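PDB 4Q10: DNA repair protein RAD2 from Saccharomyces cerevisiae, which cuts single-stranded DNA as an endonuclease in nucleotide excision repair and is essential for the incision step at damage caused by UV light, bulky adducts or cross-links. Local coordinates for residues D23-V28 with N183-I188; A27-I32 with V72-G77; I188-S193 with T201-N206. All coordinates share one frame; numbering follows the deposited sequence.

Contact 1 of 3, residues D23-V28 with N183-I188; sequences DKRMAV and NLVDGI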
loop_
_atom_site.group_PDB
_atom_site.type_symbol
_atom_site.label_atom_id
_atom_site.label_comp_id
_atom_site.label_asym_id
_atom_site.label_seq_id
_atom_site.Cartn_x
_atom_site.Cartn_y
_atom_site.Cartn_z
ATOM N N ASP A 23 2.199 23.743 -37.252
ATOM C CA ASP A 23 1.678 23.177 -38.511
ATOM C C ASP A 23 1.505 21.669 -38.489
ATOM O O ASP A 23 1.148 21.062 -39.498
ATOM C CB ASP A 23 2.521 23.576 -39.734
ATOM C CG ASP A 23 2.738 25.056 -39.828
ATOM O OD1 ASP A 23 1.736 25.798 -39.821
ATOM O OD2 ASP A 23 3.910 25.475 -39.882
ATOM N N LYS A 24 1.768 21.070 -37.339
ATOM C CA LYS A 24 1.508 19.657 -37.145
ATOM C C LYS A 24 0.003 19.445 -36.994
ATOM O O LYS A 24 -0.649 20.087 -36.164
ATOM C CB LYS A 24 2.241 19.179 -35.891
ATOM C CG LYS A 24 2.304 17.679 -35.724
ATOM C CD LYS A 24 3.473 17.295 -34.826
ATOM C CE LYS A 24 4.802 17.446 -35.541
ATOM N NZ LYS A 24 5.938 17.368 -34.579
ATOM N N ARG A 25 -0.571 18.576 -37.813
ATOM C CA ARG A 25 -1.952 18.198 -37.560
ATOM C C ARG A 25 -2.007 17.127 -36.465
ATOM O O ARG A 25 -1.152 16.234 -36.410
ATOM C CB ARG A 25 -2.673 17.760 -38.842
ATOM C CG ARG A 25 -1.927 16.755 -39.678
ATOM C CD ARG A 25 -1.628 17.292 -41.079
ATOM N NE ARG A 25 -2.174 16.433 -42.134
ATOM C CZ ARG A 25 -1.691 15.235 -42.467
ATOM N NH1 ARG A 25 -2.265 14.538 -43.442
ATOM N NH2 ARG A 25 -0.640 14.722 -41.829
ATOM N N MET A 26 -3.000 17.244 -35.586
ATOM C CA MET A 26 -3.182 16.324 -34.468
ATOM C C MET A 26 -4.620 15.832 -34.374
ATOM O O MET A 26 -5.560 16.613 -34.498
ATOM C CB MET A 26 -2.863 17.017 -33.145
ATOM C CG MET A 26 -1.824 18.090 -33.220
ATOM S SD MET A 26 -0.151 17.461 -33.175
ATOM C CE MET A 26 0.019 17.016 -31.449
ATOM N N ALA A 27 -4.795 14.538 -34.132
ATOM C CA ALA A 27 -6.094 14.038 -33.700
ATOM C C ALA A 27 -6.268 14.375 -32.216
ATOM O O ALA A 27 -5.481 13.948 -31.375
ATOM C CB ALA A 27 -6.200 12.537 -33.926
ATOM N N VAL A 28 -7.290 15.157 -31.899
ATOM C CA VAL A 28 -7.556 15.528 -30.519
ATOM C C VAL A 28 -8.704 14.688 -29.973
ATOM O O VAL A 28 -9.821 14.735 -30.483
ATOM C CB VAL A 28 -7.825 17.053 -30.383
ATOM C CG1 VAL A 28 -8.619 17.384 -29.115
ATOM C CG2 VAL A 28 -6.518 17.817 -30.410
ATOM N N ASN A 183 -2.055 8.317 -42.362
ATOM C CA ASN A 183 -1.268 9.535 -42.622
ATOM C C ASN A 183 -2.079 10.852 -42.585
ATOM O O ASN A 183 -1.559 11.916 -42.925
ATOM C CB ASN A 183 -0.452 9.420 -43.923
ATOM C CG ASN A 183 0.443 8.164 -43.972
ATOM O OD1 ASN A 183 1.050 7.766 -42.974
ATOM N ND2 ASN A 183 0.532 7.547 -45.156
ATOM N N LEU A 184 -3.338 10.779 -42.152
ATOM C CA LEU A 184 -4.197 11.963 -42.034
ATOM C C LEU A 184 -3.798 12.900 -40.886
ATOM O O LEU A 184 -4.185 14.066 -40.873
ATOM C CB LEU A 184 -5.673 11.569 -41.884
ATOM C CG LEU A 184 -6.339 10.837 -43.047
ATOM C CD1 LEU A 184 -7.845 10.789 -42.868
ATOM C CD2 LEU A 184 -5.978 11.497 -44.362
ATOM N N VAL A 185 -3.057 12.386 -39.908
ATOM C CA VAL A 185 -2.489 13.242 -38.873
ATOM C C VAL A 185 -1.029 12.897 -38.646
ATOM O O VAL A 185 -0.493 11.992 -39.280
ATOM C CB VAL A 185 -3.247 13.155 -37.530
ATOM C CG1 VAL A 185 -4.571 13.931 -37.588
ATOM C CG2 VAL A 185 -3.453 11.699 -37.129
ATOM N N ASP A 186 -0.387 13.627 -37.741
ATOM C CA ASP A 186 1.034 13.456 -37.497
ATOM C C ASP A 186 1.264 13.237 -36.014
ATOM O O ASP A 186 2.390 13.044 -35.567
ATOM C CB ASP A 186 1.796 14.710 -37.947
ATOM C CG ASP A 186 1.467 15.125 -39.374
ATOM O OD1 ASP A 186 1.511 14.266 -40.279
ATOM O OD2 ASP A 186 1.166 16.317 -39.587
ATOM N N GLY A 187 0.180 13.292 -35.255
ATOM C CA GLY A 187 0.248 13.210 -33.811
ATOM C C GLY A 187 -1.131 12.971 -33.232
ATOM O O GLY A 187 -2.144 13.269 -33.872
ATOM N N ILE A 188 -1.163 12.403 -32.027
ATOM C CA ILE A 188 -2.417 12.146 -31.326
ATOM C C ILE A 188 -2.385 12.697 -29.904
ATOM O O ILE A 188 -1.481 12.395 -29.119
ATOM C CB ILE A 188 -2.752 10.658 -31.266
ATOM C CG1 ILE A 188 -2.782 10.054 -32.671
ATOM C CG2 ILE A 188 -4.090 10.454 -30.584
ATOM C CD1 ILE A 188 -3.221 8.606 -32.696
#
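Arg25 reaches across the loop 183-188 and ends clasped between Asn183 and Asp186. Its CB lies beside Asp186 OD2 at the limit of contact (4.2 Å), with CG turned between the backbone N and the carbonyl carbon (chi1 49°), a rotation that sends the chain over the loop. CG passes Val185 CA at 3.6 Å and, like CD, runs beside Asp186 OD2. Leu184 O sits over the centre of one face of the guanidinium, without a hydrogen bond. At the tip, NH1 donates to a lone pair of Asn183 O in the carbonyl plane, at 2.8 Å, and NH2 forms a salt bridge to Asp186 OD1 at 2.7 Å, the two charged planes 38° apart. Arginine suits the place because its several N-H groups can serve a carboxylate and a loop carbonyl together. Backbone bonds continue the join: Asp186 N to Arg25 O at 3.0 Å and Ala27 N to Gly187 O at 3.0 Å, leading into the parallel pairing of Ala27 with Ile188. Small Ala27 packs on Val185 CG1 and on Cys176 and Leu179 of helix 172-181, while strand 70-75 borders strand 25-29 on its other edge.

Contact 2 of 3, residues A27-I32 with V72-G77; sequences AVDASI and VFVFDG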
loop_
_atom_site.group_PDB
_atom_site.type_symbol
_atom_site.label_atom_id
_atom_site.label_comp_id
_atom_site.label_asym_id
_atom_site.label_seq_id
_atom_site.Cartn_x
_atom_site.Cartn_y
_atom_site.Cartn_z
ATOM N N ALA A 27 -4.795 14.538 -34.132
ATOM C CA ALA A 27 -6.094 14.038 -33.700
ATOM C C ALA A 27 -6.268 14.375 -32.216
ATOM O O ALA A 27 -5.481 13.948 -31.375
ATOM C CB ALA A 27 -6.200 12.537 -33.926
ATOM N N VAL A 28 -7.290 15.157 -31.899
ATOM C CA VAL A 28 -7.556 15.528 -30.519
ATOM C C VAL A 28 -8.704 14.688 -29.973
ATOM O O VAL A 28 -9.821 14.735 -30.483
ATOM C CB VAL A 28 -7.825 17.053 -30.383
ATOM C CG1 VAL A 28 -8.619 17.384 -29.115
ATOM C CG2 VAL A 28 -6.518 17.817 -30.410
ATOM N N ASP A 29 -8.403 13.891 -28.953
ATOM C CA ASP A 29 -9.392 13.017 -28.343
ATOM C C ASP A 29 -10.158 13.829 -27.312
ATOM O O ASP A 29 -9.636 14.148 -26.246
ATOM C CB ASP A 29 -8.703 11.803 -27.696
ATOM C CG ASP A 29 -9.636 10.994 -26.781
ATOM O OD1 ASP A 29 -10.800 10.720 -27.159
ATOM O OD2 ASP A 29 -9.188 10.627 -25.672
ATOM N N ALA A 30 -11.391 14.189 -27.649
ATOM C CA ALA A 30 -12.225 14.979 -26.755
ATOM C C ALA A 30 -13.477 14.186 -26.419
ATOM O O ALA A 30 -14.530 14.755 -26.112
ATOM C CB ALA A 30 -12.587 16.310 -27.392
ATOM N N SER A 31 -13.344 12.865 -26.477
ATOM C CA SER A 31 -14.453 11.964 -26.204
ATOM C C SER A 31 -15.089 12.205 -24.828
ATOM O O SER A 31 -16.292 12.009 -24.661
ATOM C CB SER A 31 -14.009 10.500 -26.364
ATOM O OG SER A 31 -13.271 10.021 -25.251
ATOM N N ILE A 32 -14.291 12.656 -23.862
ATOM C CA ILE A 32 -14.763 12.827 -22.486
ATOM C C ILE A 32 -14.698 14.263 -21.981
ATOM O O ILE A 32 -15.076 14.528 -20.838
ATOM C CB ILE A 32 -13.938 11.967 -21.497
ATOM C CG1 ILE A 32 -12.444 12.254 -21.684
ATOM C CG2 ILE A 32 -14.263 10.485 -21.669
ATOM C CD1 ILE A 32 -11.552 11.823 -20.546
ATOM N N VAL A 72 -7.626 18.263 -35.386
ATOM C CA VAL A 72 -8.918 17.763 -35.827
ATOM C C VAL A 72 -9.538 17.062 -34.612
ATOM O O VAL A 72 -8.918 16.197 -33.998
ATOM C CB VAL A 72 -8.794 16.853 -37.077
ATOM C CG1 VAL A 72 -7.649 15.868 -36.917
ATOM C CG2 VAL A 72 -10.115 16.151 -37.394
ATOM N N PHE A 73 -10.735 17.491 -34.228
ATOM C CA PHE A 73 -11.382 16.973 -33.031
ATOM C C PHE A 73 -12.146 15.704 -33.331
ATOM O O PHE A 73 -12.774 15.574 -34.381
ATOM C CB PHE A 73 -12.304 18.030 -32.410
ATOM C CG PHE A 73 -11.594 18.963 -31.470
ATOM C CD1 PHE A 73 -10.540 19.751 -31.921
ATOM C CD2 PHE A 73 -11.959 19.039 -30.137
ATOM C CE1 PHE A 73 -9.872 20.606 -31.060
ATOM C CE2 PHE A 73 -11.297 19.886 -29.273
ATOM C CZ PHE A 73 -10.250 20.675 -29.731
ATOM N N VAL A 74 -12.073 14.756 -32.406
ATOM C CA VAL A 74 -12.794 13.502 -32.547
ATOM C C VAL A 74 -13.672 13.263 -31.314
ATOM O O VAL A 74 -13.313 13.631 -30.190
ATOM C CB VAL A 74 -11.829 12.320 -32.780
ATOM C CG1 VAL A 74 -11.215 11.872 -31.468
ATOM C CG2 VAL A 74 -12.552 11.161 -33.453
ATOM N N PHE A 75 -14.839 12.670 -31.534
ATOM C CA PHE A 75 -15.776 12.423 -30.443
ATOM C C PHE A 75 -16.127 10.936 -30.347
ATOM O O PHE A 75 -15.721 10.144 -31.196
ATOM C CB PHE A 75 -17.034 13.291 -30.613
ATOM C CG PHE A 75 -16.804 14.760 -30.341
ATOM C CD1 PHE A 75 -16.407 15.623 -31.364
ATOM C CD2 PHE A 75 -16.978 15.281 -29.064
ATOM C CE1 PHE A 75 -16.180 16.984 -31.112
ATOM C CE2 PHE A 75 -16.760 16.638 -28.803
ATOM C CZ PHE A 75 -16.356 17.486 -29.831
ATOM N N ASP A 76 -16.867 10.555 -29.309
ATOM C CA ASP A 76 -17.325 9.168 -29.186
ATOM C C ASP A 76 -18.585 8.902 -30.002
ATOM O O ASP A 76 -19.443 9.772 -30.145
ATOM C CB ASP A 76 -17.588 8.796 -27.721
ATOM C CG ASP A 76 -16.357 8.271 -27.019
ATOM O OD1 ASP A 76 -15.472 7.733 -27.713
ATOM O OD2 ASP A 76 -16.275 8.399 -25.775
ATOM N N GLY A 77 -18.690 7.694 -30.538
ATOM C CA GLY A 77 -19.940 7.229 -31.100
ATOM C C GLY A 77 -20.598 6.303 -30.096
ATOM O O GLY A 77 -20.917 6.714 -28.973
#
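Val28 and Phe73 lie side by side on neighbouring parallel strands, pointing the same way from the central sheet of the PIN-like nuclease fold shared by the XPG/RAD2 family. CG1 of Val28 stands over the middle of the Phe73 ring, 3.7 Å from its centroid and 11° off the ring normal, a clear CH-pi contact. The valine torsion explains it: CG1 lies anti to the backbone N (chi1 158°) and so reaches the ring, which presents a face rather than an edge. Ala30 adds its methyl to the same aromatic, CB lying 3.9 Å from Phe73 CD2; a small residue fits here, where strand 25-29 has ended and the chain still runs close to strand 70-75. Leu64 and Phe57 of helix 52-66 and Leu158 of helix 148-159 pack on the ring, so the valine, alanine and phenylalanine here meet apolar neighbours.

The opposite face carries Val72 together with Ala27, Asp29 and Val74, which touch helix 172-181; Val74 CG1 packs 3.8 Å from Asp29 CA. Three backbone bonds hold the strands: Val28 N to Val72 O at 2.9 Å, almost straight at 177°, Val74 N to Val28 O at 3.0 Å, and Ala30 N to Val74 O at 3.2 Å. The last carries the ladder beyond the strand end.

Both strands lead to acidic residues that, by similarity, bind the first magnesium ion: Asp29 and Asp76. Asp29 OD2 is hydrogen-bonded to Thr190 OG1 and Asp76 OD1 to the backbone N of Ala172, so each carboxylate has one oxygen positioned from the I-domain. Ser31 N gives a weak bond to Asp29 OD1, whereas toward the other acid Ser31 makes no hydrogen bond: its CB packs 3.1 Å from Asp76 OD2.

Contact 3 of 3, residues I188-S193 with T201-N206; sequences IITDDS and TKIYKN. With CA (calcium ion), chain E.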
loop_
_atom_site.group_PDB
_atom_site.type_symbol
_atom_site.label_atom_id
_atom_site.label_comp_id
_atom_site.label_asym_id
_atom_site.label_seq_id
_atom_site.Cartn_x
_atom_site.Cartn_y
_atom_site.Cartn_z
ATOM N N ILE A 188 -1.163 12.403 -32.027
ATOM C CA ILE A 188 -2.417 12.146 -31.326
ATOM C C ILE A 188 -2.385 12.697 -29.904
ATOM O O ILE A 188 -1.481 12.395 -29.119
ATOM C CB ILE A 188 -2.752 10.658 -31.266
ATOM C CG1 ILE A 188 -2.782 10.054 -32.671
ATOM C CG2 ILE A 188 -4.090 10.454 -30.584
ATOM C CD1 ILE A 188 -3.221 8.606 -32.696
ATOM N N ILE A 189 -3.379 13.514 -29.583
ATOM C CA ILE A 189 -3.461 14.154 -28.277
ATOM C C ILE A 189 -4.520 13.469 -27.440
ATOM O O ILE A 189 -5.718 13.531 -27.743
ATOM C CB ILE A 189 -3.786 15.662 -28.404
ATOM C CG1 ILE A 189 -2.705 16.364 -29.236
ATOM C CG2 ILE A 189 -3.919 16.306 -27.035
ATOM C CD1 ILE A 189 -2.932 17.848 -29.431
ATOM N N THR A 190 -4.073 12.801 -26.388
ATOM C CA THR A 190 -4.990 12.092 -25.516
ATOM C C THR A 190 -4.331 11.785 -24.186
ATOM O O THR A 190 -3.110 11.872 -24.054
ATOM C CB THR A 190 -5.471 10.785 -26.161
ATOM O OG1 THR A 190 -6.486 10.196 -25.339
ATOM C CG2 THR A 190 -4.308 9.816 -26.337
ATOM N N ASP A 191 -5.155 11.450 -23.198
ATOM C CA ASP A 191 -4.665 11.036 -21.891
ATOM C C ASP A 191 -5.120 9.607 -21.615
ATOM O O ASP A 191 -4.892 9.071 -20.535
ATOM C CB ASP A 191 -5.166 11.995 -20.804
ATOM C CG ASP A 191 -4.234 13.187 -20.593
ATOM O OD1 ASP A 191 -3.377 13.434 -21.472
ATOM O OD2 ASP A 191 -4.358 13.867 -19.546
ATOM N N ASP A 192 -5.759 9.003 -22.614
ATOM C CA ASP A 192 -6.299 7.654 -22.509
ATOM C C ASP A 192 -5.266 6.655 -23.032
ATOM O O ASP A 192 -4.807 6.774 -24.172
ATOM C CB ASP A 192 -7.591 7.552 -23.323
ATOM C CG ASP A 192 -8.397 6.318 -22.994
ATOM O OD1 ASP A 192 -9.231 6.379 -22.069
ATOM O OD2 ASP A 192 -8.208 5.289 -23.667
ATOM N N SER A 193 -4.895 5.678 -22.206
ATOM C CA SER A 193 -3.779 4.795 -22.548
ATOM C C SER A 193 -4.161 3.691 -23.531
ATOM O O SER A 193 -3.285 3.070 -24.123
ATOM C CB SER A 193 -3.094 4.216 -21.290
ATOM O OG SER A 193 -3.898 3.260 -20.615
ATOM N N THR A 201 0.350 5.578 -31.796
ATOM C CA THR A 201 1.700 5.968 -31.393
ATOM C C THR A 201 1.811 7.472 -31.519
ATOM O O THR A 201 0.826 8.135 -31.828
ATOM C CB THR A 201 2.780 5.341 -32.280
ATOM O OG1 THR A 201 4.062 5.837 -31.880
ATOM C CG2 THR A 201 2.538 5.698 -33.738
ATOM N N LYS A 202 3.010 8.009 -31.314
ATOM C CA LYS A 202 3.224 9.466 -31.371
ATOM C C LYS A 202 2.193 10.202 -30.517
ATOM O O LYS A 202 1.548 11.145 -30.968
ATOM C CB LYS A 202 3.189 9.986 -32.812
ATOM C CG LYS A 202 4.304 9.436 -33.700
ATOM C CD LYS A 202 4.217 9.995 -35.114
ATOM C CE LYS A 202 5.538 9.864 -35.856
ATOM N NZ LYS A 202 5.485 10.508 -37.200
ATOM N N ILE A 203 2.034 9.738 -29.282
ATOM C CA ILE A 203 1.022 10.265 -28.383
ATOM C C ILE A 203 1.572 11.476 -27.646
ATOM O O ILE A 203 2.741 11.498 -27.249
ATOM C CB ILE A 203 0.551 9.169 -27.395
ATOM C CG1 ILE A 203 0.115 7.942 -28.184
ATOM C CG2 ILE A 203 -0.600 9.650 -26.531
ATOM C CD1 ILE A 203 -0.956 8.242 -29.202
ATOM N N TYR A 204 0.732 12.494 -27.494
ATOM C CA TYR A 204 1.102 13.679 -26.731
ATOM C C TYR A 204 0.236 13.732 -25.480
ATOM O O TYR A 204 -0.991 13.809 -25.562
ATOM C CB TYR A 204 0.946 14.940 -27.591
ATOM C CG TYR A 204 1.934 15.011 -28.746
ATOM C CD1 TYR A 204 1.691 14.340 -29.945
ATOM C CD2 TYR A 204 3.114 15.741 -28.636
ATOM C CE1 TYR A 204 2.582 14.401 -30.996
ATOM C CE2 TYR A 204 4.017 15.802 -29.687
ATOM C CZ TYR A 204 3.743 15.132 -30.864
ATOM O OH TYR A 204 4.640 15.182 -31.914
ATOM N N LYS A 205 0.870 13.644 -24.318
ATOM C CA LYS A 205 0.130 13.553 -23.062
ATOM C C LYS A 205 0.320 14.831 -22.262
ATOM O O LYS A 205 1.330 15.514 -22.417
ATOM C CB LYS A 205 0.576 12.325 -22.249
ATOM C CG LYS A 205 -0.195 12.071 -20.937
ATOM C CD LYS A 205 0.258 10.762 -20.275
ATOM C CE LYS A 205 0.043 10.741 -18.753
ATOM N NZ LYS A 205 -1.315 10.284 -18.324
ATOM N N ASN A 206 -0.663 15.151 -21.424
ATOM C CA ASN A 206 -0.622 16.338 -20.583
ATOM C C ASN A 206 -0.469 17.605 -21.401
ATOM O O ASN A 206 0.271 18.522 -21.030
ATOM C CB ASN A 206 0.492 16.219 -19.548
ATOM C CG ASN A 206 0.321 15.007 -18.668
ATOM O OD1 ASN A 206 -0.804 14.629 -18.340
ATOM N ND2 ASN A 206 1.427 14.381 -18.291
HETATM CA CA CA E . -10.468 4.528 -23.339
HETATM O O HOH W 1 -2.680 15.281 -23.956
HETATM O O HOH W 2 -12.853 4.096 -23.927
#
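Asp191 stands in for backbone pairing where the parallel strands part: its OD1 accepts the main-chain N-H of Asn206 at 3.2 Å, in a nearly straight bond (171°) that uses the syn lone pair. A water lies within hydrogen-bonding reach of the same oxygen and of Tyr204 O, spanning the widening gap. Lys205 runs across the carboxylate at about a right angle, its CG near OD1, and continues to a cation-pi contact with Trp6.

Further back the strands pair in parallel. Ile188 N donates to Lys202 O and Tyr204 N to Ile188 O, the latter at 2.7 Å, while Thr190 N makes a weak bond to Tyr204 O. On the face carrying Ile188 and Ile203, Ile203 CD1 meets Ile188 CB at 3.7 Å, and the branched chains suit a strand buried under helices. Cutting Ile188 back to alanine removes CG1, CG2 and CD1 and would probably open a gap beside Ile203 CD1 and let the end of that side chain shift.

With OG1 anti to the backbone N (chi1 -173°), Thr190 closes an ST turn onto Asp192 N at 3.1 Å, and its CG2 is left to touch Ile203 CG2. Asp192 then grips the calcium ion with both oxygens, OD1 at 2.6 Å and OD2 at 2.4 Å, alongside a water, Glu173 and Asp194. Because Asp192 is by similarity a ligand of the second magnesium ion, calcium probably occupies a catalytic-metal position, and Thr190, holding the backbone N of Asp192, is likely to act as a second-shell residue that fixes where the carboxylate starts.

In the fold
All three contacts belong to one mixed sheet, with centres only 11 to 12 Å apart. Contacts 1 and 2 start from the same strand, 25-29: contact 2 pairs it with strand 70-75 inside the N-domain, whereas contact 1 joins its other edge to the I-domain, more than 150 residues later. Contact 3 follows in sequence, sharing Ile188 with contact 1 and carrying the sheet on through the beta-alpha-beta unit to strand 203-205. Strand 25-29 is thus one of the places where N-domain and I-domain strands join. The loops after these strands carry acidic residues of both domains to the same region, consistent with a two-metal site beside the DNA.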